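Local coordinates for peptidase M16 inactive domain family protein (Pseudomonas fluorescens, PDB 3GWB), which is of uncertain activity but belongs to the M16 metallopeptidase family and may bind a metal ion and act as a hydrolase, at residues Asp263-Leu276 with Leu395-His407. Numbering follows the deposited sequence.
Sequences DPDYAAVSLGNQIL and LTVEQVKAAMNKH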
ATOM      1  N   ASP A 263       7.792  21.900 -19.763  1.00 27.13           N
ATOM      2  CA  ASP A 263       8.321  21.879 -21.123  1.00 25.80           C
ATOM      3  C   ASP A 263       7.147  21.724 -22.088  1.00 24.80           C
ATOM      4  O   ASP A 263       6.258  20.900 -21.868  1.00 25.58           O
ATOM      5  CB  ASP A 263       9.299  20.718 -21.295  1.00 26.75           C
ATOM      6  CG  ASP A 263      10.099  20.817 -22.580  1.00 28.13           C
ATOM      7  OD1 ASP A 263       9.513  20.646 -23.672  1.00 28.24           O
ATOM      8  OD2 ASP A 263      11.317  21.076 -22.497  1.00 29.04           O
ATOM      9  N   PRO A 264       7.132  22.511 -23.175  1.00 24.69           N
ATOM     10  CA  PRO A 264       6.067  22.479 -24.184  1.00 24.30           C
ATOM     11  C   PRO A 264       5.835  21.135 -24.869  1.00 23.89           C
ATOM     12  O   PRO A 264       4.710  20.826 -25.261  1.00 23.12           O
ATOM     13  CB  PRO A 264       6.497  23.564 -25.168  1.00 25.07           C
ATOM     14  CG  PRO A 264       7.974  23.488 -25.105  1.00 25.72           C
ATOM     15  CD  PRO A 264       8.228  23.391 -23.616  1.00 24.56           C
ATOM     16  N   ASP A 265       6.891  20.340 -25.017  1.00 21.85           N
ATOM     17  CA  ASP A 265       6.769  19.030 -25.660  1.00 22.88           C
ATOM     18  C   ASP A 265       6.245  17.943 -24.730  1.00 20.40           C
ATOM     19  O   ASP A 265       6.270  16.766 -25.076  1.00 19.86           O
ATOM     20  CB  ASP A 265       8.115  18.574 -26.224  1.00 23.55           C
ATOM     21  CG  ASP A 265       8.605  19.462 -27.339  1.00 26.91           C
ATOM     22  OD1 ASP A 265       7.752  20.052 -28.037  1.00 27.12           O
ATOM     23  OD2 ASP A 265       9.838  19.555 -27.522  1.00 29.08           O
ATOM     24  N   TYR A 266       5.771  18.335 -23.555  1.00 18.87           N
ATOM     25  CA  TYR A 266       5.271  17.367 -22.587  1.00 18.00           C
ATOM     26  C   TYR A 266       4.264  16.378 -23.172  1.00 17.17           C
ATOM     27  O   TYR A 266       4.404  15.167 -23.004  1.00 17.38           O
ATOM     28  CB  TYR A 266       4.627  18.087 -21.400  1.00 18.92           C
ATOM     29  CG  TYR A 266       4.167  17.135 -20.327  1.00 20.32           C
ATOM     30  CD1 TYR A 266       5.090  16.440 -19.549  1.00 18.72           C
ATOM     31  CD2 TYR A 266       2.809  16.905 -20.105  1.00 22.11           C
ATOM     32  CE1 TYR A 266       4.676  15.532 -18.580  1.00 21.96           C
ATOM     33  CE2 TYR A 266       2.378  15.993 -19.138  1.00 23.52           C
ATOM     34  CZ  TYR A 266       3.320  15.315 -18.376  1.00 21.91           C
ATOM     35  OH  TYR A 266       2.902  14.423 -17.415  1.00 24.37           O
ATOM     36  N   ALA A 267       3.245  16.892 -23.851  1.00 16.71           N
ATOM     37  CA  ALA A 267       2.222  16.027 -24.432  1.00 17.54           C
ATOM     38  C   ALA A 267       2.808  15.085 -25.483  1.00 15.29           C
ATOM     39  O   ALA A 267       2.447  13.905 -25.549  1.00 13.51           O
ATOM     40  CB  ALA A 267       1.103  16.875 -25.047  1.00 18.21           C
ATOM     41  N   ALA A 268       3.708  15.609 -26.307  1.00 14.02           N
ATOM     42  CA  ALA A 268       4.328  14.814 -27.356  1.00 15.54           C
ATOM     43  C   ALA A 268       5.210  13.703 -26.791  1.00 15.65           C
ATOM     44  O   ALA A 268       5.162  12.574 -27.272  1.00 17.78           O
ATOM     45  CB  ALA A 268       5.141  15.708 -28.284  1.00 14.78           C
ATOM     46  N   VAL A 269       6.006  14.010 -25.768  1.00 17.87           N
ATOM     47  CA  VAL A 269       6.885  12.994 -25.184  1.00 17.54           C
ATOM     48  C   VAL A 269       6.108  12.011 -24.327  1.00 16.05           C
ATOM     49  O   VAL A 269       6.520  10.864 -24.163  1.00 16.42           O
ATOM     50  CB  VAL A 269       8.023  13.616 -24.326  1.00 17.54           C
ATOM     51  CG1 VAL A 269       8.847  14.567 -25.178  1.00 17.15           C
ATOM     52  CG2 VAL A 269       7.448  14.321 -23.116  1.00 17.90           C
ATOM     53  N   SER A 270       4.981  12.456 -23.782  1.00 15.23           N
ATOM     54  CA  SER A 270       4.165  11.570 -22.962  1.00 16.56           C
ATOM     55  C   SER A 270       3.570  10.489 -23.856  1.00 14.56           C
ATOM     56  O   SER A 270       3.569   9.313 -23.502  1.00 15.55           O
ATOM     57  CB  SER A 270       3.046  12.350 -22.272  1.00 18.88           C
ATOM     58  OG  SER A 270       3.586  13.350 -21.426  1.00 22.67           O
ATOM     59  N   LEU A 271       3.077  10.888 -25.024  1.00 12.43           N
ATOM     60  CA  LEU A 271       2.485   9.928 -25.947  1.00 11.78           C
ATOM     61  C   LEU A 271       3.572   9.034 -26.551  1.00 11.55           C
ATOM     62  O   LEU A 271       3.370   7.835 -26.753  1.00  9.87           O
ATOM     63  CB  LEU A 271       1.733  10.662 -27.055  1.00 14.97           C
ATOM     64  CG  LEU A 271       0.817   9.786 -27.903  1.00 13.98           C
ATOM     65  CD1 LEU A 271      -0.462   9.451 -27.122  1.00 14.10           C
ATOM     66  CD2 LEU A 271       0.479  10.532 -29.181  1.00 16.78           C
ATOM     67  N   GLY A 272       4.730   9.621 -26.819  1.00 10.64           N
ATOM     68  CA  GLY A 272       5.828   8.846 -27.372  1.00 12.04           C
ATOM     69  C   GLY A 272       6.291   7.807 -26.365  1.00 13.08           C
ATOM     70  O   GLY A 272       6.603   6.673 -26.725  1.00 11.59           O
ATOM     71  N   ASN A 273       6.324   8.191 -25.091  1.00 13.20           N
ATOM     72  CA  ASN A 273       6.742   7.268 -24.047  1.00 14.72           C
ATOM     73  C   ASN A 273       5.713   6.176 -23.858  1.00 14.40           C
ATOM     74  O   ASN A 273       6.061   5.029 -23.610  1.00 13.51           O
ATOM     75  CB  ASN A 273       6.946   7.985 -22.714  1.00 13.58           C
ATOM     76  CG  ASN A 273       7.303   7.026 -21.606  1.00 17.00           C
ATOM     77  OD1 ASN A 273       6.450   6.622 -20.810  1.00 18.78           O
ATOM     78  ND2 ASN A 273       8.564   6.625 -21.566  1.00 16.75           N
ATOM     79  N   GLN A 274       4.441   6.541 -23.960  1.00 15.75           N
ATOM     80  CA  GLN A 274       3.364   5.569 -23.807  1.00 17.57           C
ATOM     81  C   GLN A 274       3.548   4.423 -24.798  1.00 16.11           C
ATOM     82  O   GLN A 274       3.438   3.252 -24.432  1.00 15.44           O
ATOM     83  CB  GLN A 274       2.003   6.242 -24.029  1.00 21.42           C
ATOM     84  CG  GLN A 274       1.563   7.164 -22.891  1.00 29.27           C
ATOM     85  CD  GLN A 274       0.290   7.943 -23.216  1.00 32.04           C
ATOM     86  OE1 GLN A 274      -0.680   7.382 -23.728  1.00 35.07           O
ATOM     87  NE2 GLN A 274       0.288   9.241 -22.908  1.00 34.04           N
ATOM     88  N   ILE A 275       3.844   4.769 -26.048  1.00 14.97           N
ATOM     89  CA  ILE A 275       4.046   3.784 -27.112  1.00 15.29           C
ATOM     90  C   ILE A 275       5.299   2.934 -26.888  1.00 15.31           C
ATOM     91  O   ILE A 275       5.326   1.736 -27.189  1.00 16.24           O
ATOM     92  CB  ILE A 275       4.164   4.489 -28.488  1.00 16.43           C
ATOM     93  CG1 ILE A 275       2.865   5.245 -28.798  1.00 13.21           C
ATOM     94  CG2 ILE A 275       4.488   3.467 -29.576  1.00 15.05           C
ATOM     95  CD1 ILE A 275       2.962   6.179 -30.003  1.00 15.35           C
ATOM     96  N   LEU A 276       6.340   3.563 -26.358  1.00 14.29           N
ATOM     97  CA  LEU A 276       7.601   2.879 -26.101  1.00 14.73           C
ATOM     98  C   LEU A 276       7.574   1.926 -24.906  1.00 13.03           C
ATOM     99  O   LEU A 276       7.979   0.772 -25.026  1.00  9.89           O
ATOM    100  CB  LEU A 276       8.714   3.909 -25.892  1.00 12.53           C
ATOM    101  CG  LEU A 276      10.078   3.408 -25.411  1.00 15.28           C
ATOM    102  CD1 LEU A 276      10.687   2.464 -26.424  1.00 15.90           C
ATOM    103  CD2 LEU A 276      11.000   4.610 -25.193  1.00 16.26           C
ATOM    104  N   LEU A 395      -1.449  15.065 -32.214  1.00 27.83           N
ATOM    105  CA  LEU A 395      -0.059  14.763 -32.543  1.00 25.88           C
ATOM    106  C   LEU A 395       0.084  13.817 -33.731  1.00 24.53           C
ATOM    107  O   LEU A 395      -0.728  12.912 -33.924  1.00 24.45           O
ATOM    108  CB  LEU A 395       0.646  14.153 -31.330  1.00 24.75           C
ATOM    109  CG  LEU A 395       0.855  15.103 -30.154  1.00 25.14           C
ATOM    110  CD1 LEU A 395       1.353  14.329 -28.946  1.00 26.71           C
ATOM    111  CD2 LEU A 395       1.849  16.190 -30.558  1.00 24.71           C
ATOM    112  N   THR A 396       1.128  14.037 -34.525  1.00 22.59           N
ATOM    113  CA  THR A 396       1.406  13.194 -35.682  1.00 20.01           C
ATOM    114  C   THR A 396       2.652  12.356 -35.392  1.00 20.01           C
ATOM    115  O   THR A 396       3.423  12.665 -34.483  1.00 16.93           O
ATOM    116  CB  THR A 396       1.668  14.035 -36.950  1.00 19.95           C
ATOM    117  OG1 THR A 396       2.778  14.912 -36.721  1.00 19.19           O
ATOM    118  CG2 THR A 396       0.443  14.864 -37.316  1.00 20.65           C
ATOM    119  N   VAL A 397       2.842  11.289 -36.159  1.00 21.08           N
ATOM    120  CA  VAL A 397       4.005  10.427 -35.979  1.00 21.43           C
ATOM    121  C   VAL A 397       5.290  11.242 -36.091  1.00 22.08           C
ATOM    122  O   VAL A 397       6.258  11.005 -35.362  1.00 21.31           O
ATOM    123  CB  VAL A 397       4.024   9.302 -37.032  1.00 22.16           C
ATOM    124  CG1 VAL A 397       5.352   8.560 -36.979  1.00 23.32           C
ATOM    125  CG2 VAL A 397       2.872   8.347 -36.780  1.00 22.08           C
ATOM    126  N   GLU A 398       5.288  12.210 -37.004  1.00 22.59           N
ATOM    127  CA  GLU A 398       6.444  13.067 -37.224  1.00 23.62           C
ATOM    128  C   GLU A 398       6.729  13.949 -36.008  1.00 21.81           C
ATOM    129  O   GLU A 398       7.882  14.121 -35.625  1.00 22.86           O
ATOM    130  CB  GLU A 398       6.222  13.944 -38.467  1.00 26.71           C
ATOM    131  CG  GLU A 398       5.161  15.031 -38.292  1.00 34.93           C
ATOM    132  CD  GLU A 398       4.758  15.700 -39.602  1.00 38.27           C
ATOM    133  OE1 GLU A 398       5.653  16.152 -40.355  1.00 39.99           O
ATOM    134  OE2 GLU A 398       3.540  15.777 -39.876  1.00 38.69           O
ATOM    135  N   GLN A 399       5.679  14.503 -35.404  1.00 20.53           N
ATOM    136  CA  GLN A 399       5.834  15.367 -34.235  1.00 19.06           C
ATOM    137  C   GLN A 399       6.317  14.591 -33.018  1.00 18.14           C
ATOM    138  O   GLN A 399       7.121  15.091 -32.238  1.00 19.59           O
ATOM    139  CB  GLN A 399       4.513  16.057 -33.897  1.00 20.38           C
ATOM    140  CG  GLN A 399       3.995  16.978 -34.990  1.00 24.85           C
ATOM    141  CD  GLN A 399       2.631  17.542 -34.658  1.00 25.44           C
ATOM    142  OE1 GLN A 399       1.705  16.803 -34.330  1.00 26.65           O
ATOM    143  NE2 GLN A 399       2.499  18.859 -34.740  1.00 28.47           N
ATOM    144  N   VAL A 400       5.812  13.375 -32.842  1.00 16.16           N
ATOM    145  CA  VAL A 400       6.236  12.556 -31.718  1.00 15.57           C
ATOM    146  C   VAL A 400       7.704  12.172 -31.920  1.00 16.26           C
ATOM    147  O   VAL A 400       8.522  12.310 -31.012  1.00 16.62           O
ATOM    148  CB  VAL A 400       5.366  11.289 -31.600  1.00 14.79           C
ATOM    149  CG1 VAL A 400       5.959  10.329 -30.560  1.00 17.11           C
ATOM    150  CG2 VAL A 400       3.944  11.679 -31.215  1.00 14.03           C
ATOM    151  N   LYS A 401       8.044  11.703 -33.116  1.00 15.68           N
ATOM    152  CA  LYS A 401       9.425  11.322 -33.398  1.00 16.14           C
ATOM    153  C   LYS A 401      10.389  12.492 -33.172  1.00 15.77           C
ATOM    154  O   LYS A 401      11.478  12.317 -32.616  1.00 15.07           O
ATOM    155  CB  LYS A 401       9.551  10.811 -34.838  1.00 15.85           C
ATOM    156  CG  LYS A 401      10.979  10.540 -35.294  1.00 16.86           C
ATOM    157  CD  LYS A 401      11.003  10.063 -36.738  1.00 20.05           C
ATOM    158  CE  LYS A 401      12.420   9.865 -37.250  1.00 22.44           C
ATOM    159  NZ  LYS A 401      13.164  11.148 -37.407  1.00 22.55           N
ATOM    160  N   ALA A 402       9.987  13.684 -33.596  1.00 16.23           N
ATOM    161  CA  ALA A 402      10.838  14.854 -33.434  1.00 16.04           C
ATOM    162  C   ALA A 402      11.051  15.182 -31.966  1.00 16.00           C
ATOM    163  O   ALA A 402      12.183  15.426 -31.539  1.00 15.57           O
ATOM    164  CB  ALA A 402      10.233  16.052 -34.146  1.00 18.33           C
ATOM    165  N   ALA A 403       9.965  15.185 -31.200  1.00 15.61           N
ATOM    166  CA  ALA A 403      10.024  15.497 -29.777  1.00 17.09           C
ATOM    167  C   ALA A 403      10.916  14.530 -29.010  1.00 17.62           C
ATOM    168  O   ALA A 403      11.763  14.954 -28.233  1.00 19.23           O
ATOM    169  CB  ALA A 403       8.613  15.496 -29.180  1.00 17.22           C
HETATM  170  N   MSE A 404      10.725  13.233 -29.229  1.00 18.18           N
HETATM  171  CA  MSE A 404      11.532  12.233 -28.538  1.00 16.71           C
HETATM  172  C   MSE A 404      13.010  12.405 -28.878  1.00 17.61           C
HETATM  173  O   MSE A 404      13.874  12.255 -28.012  1.00 17.43           O
HETATM  174  CB  MSE A 404      11.070  10.820 -28.904  1.00 15.23           C
HETATM  175  CG  MSE A 404       9.662  10.456 -28.392  1.00 14.52           C
HETATM  176 SE   MSE A 404       9.488  10.372 -26.579  1.00 10.30          SE
HETATM  177  CE  MSE A 404      10.132   8.784 -26.261  1.00 15.65           C
ATOM    178  N   ASN A 405      13.299  12.720 -30.140  1.00 17.95           N
ATOM    179  CA  ASN A 405      14.677  12.924 -30.573  1.00 19.36           C
ATOM    180  C   ASN A 405      15.244  14.241 -30.045  1.00 19.23           C
ATOM    181  O   ASN A 405      16.456  14.388 -29.881  1.00 17.63           O
ATOM    182  CB  ASN A 405      14.771  12.905 -32.102  1.00 21.25           C
ATOM    183  CG  ASN A 405      14.884  11.501 -32.664  1.00 22.28           C
ATOM    184  OD1 ASN A 405      14.020  11.046 -33.414  1.00 26.43           O
ATOM    185  ND2 ASN A 405      15.961  10.807 -32.308  1.00 23.24           N
ATOM    186  N   LYS A 406      14.366  15.199 -29.774  1.00 18.88           N
ATOM    187  CA  LYS A 406      14.805  16.496 -29.275  1.00 20.96           C
ATOM    188  C   LYS A 406      15.178  16.451 -27.793  1.00 20.89           C
ATOM    189  O   LYS A 406      15.937  17.290 -27.311  1.00 22.84           O
ATOM    190  CB  LYS A 406      13.705  17.537 -29.496  1.00 23.10           C
ATOM    191  CG  LYS A 406      14.053  18.945 -29.032  1.00 25.56           C
ATOM    192  CD  LYS A 406      12.857  19.871 -29.230  1.00 29.09           C
ATOM    193  CE  LYS A 406      13.150  21.277 -28.753  1.00 32.90           C
ATOM    194  NZ  LYS A 406      11.937  22.145 -28.828  1.00 33.69           N
ATOM    195  N   HIS A 407      14.665  15.461 -27.075  1.00 20.10           N
ATOM    196  CA  HIS A 407      14.937  15.364 -25.649  1.00 21.00           C
ATOM    197  C   HIS A 407      15.728  14.135 -25.218  1.00 20.67           C
ATOM    198  O   HIS A 407      16.204  14.070 -24.084  1.00 21.58           O
ATOM    199  CB  HIS A 407      13.614  15.428 -24.886  1.00 22.25           C
ATOM    200  CG  HIS A 407      12.893  16.731 -25.051  1.00 24.43           C
ATOM    201  ND1 HIS A 407      13.316  17.892 -24.446  1.00 24.10           N
ATOM    202  CD2 HIS A 407      11.806  17.063 -25.788  1.00 26.05           C
ATOM    203  CE1 HIS A 407      12.522  18.889 -24.803  1.00 25.22           C
ATOM    204  NE2 HIS A 407      11.599  18.409 -25.618  1.00 26.03           N
TER
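The His407 ring meets Asp265 at its edge, in the ring plane, and has Lys406 CG over one face, offset toward the rim. Its NE2 donates to Asp265 OD2 at 2.8 Å, with an N-H...O angle of 154°. The bond uses the anti lone pair of OD2, and the carboxylate is turned 71° from the ring. Asp263 reaches the ring obliquely, OD2 lying 3.4 Å from His407 CE1, while its OD1 accepts from Asp265 N in an Asx turn. A leucine in place of Asp263 would probably leave Asp265 N without that acceptor, and His407 CE1 without the nearby carboxylate. The extended Lys406 chain brings NZ within 3.6 Å of Asp265 OD2, a salt bridge; the lysine's charge and the His407 N-H would probably both favour a charged carboxylate. Next to this polar end the helices cross nearly perpendicularly, at -96°, with axes 8.5 Å apart. Small residues allow the approach: Ala268 CB lies 3.6 Å from Ala403 CB, and Val400 CG1 rests on Gly272 CA. A beta carbon at Gly272 would run into Met404 CG. Met404, a selenomethionine, fits as a knob among Val269, Gly272, Asn273 and Leu276. Bends at chi2 and chi3 turn its chain so that CE reaches the Gly272 backbone. At the other end, Leu395 CD1 presses on Ala268 CA at a tight 3.4 Å and also meets Leu271 CD2. The crossing joins helix 266-277, in the M16 inactive-domain region and following strand 249-257 of the five-stranded mixed sheet, to helix 397-407, which precedes strand 414-419 of that sheet. Around the pair, helix 384-394 packs on Tyr266 and Ala267, helix 344-356 on Leu271, and helix 323-340 on Leu276 and Met404. Ile259, in the loop after strand 249-257, touches Val269 and His407.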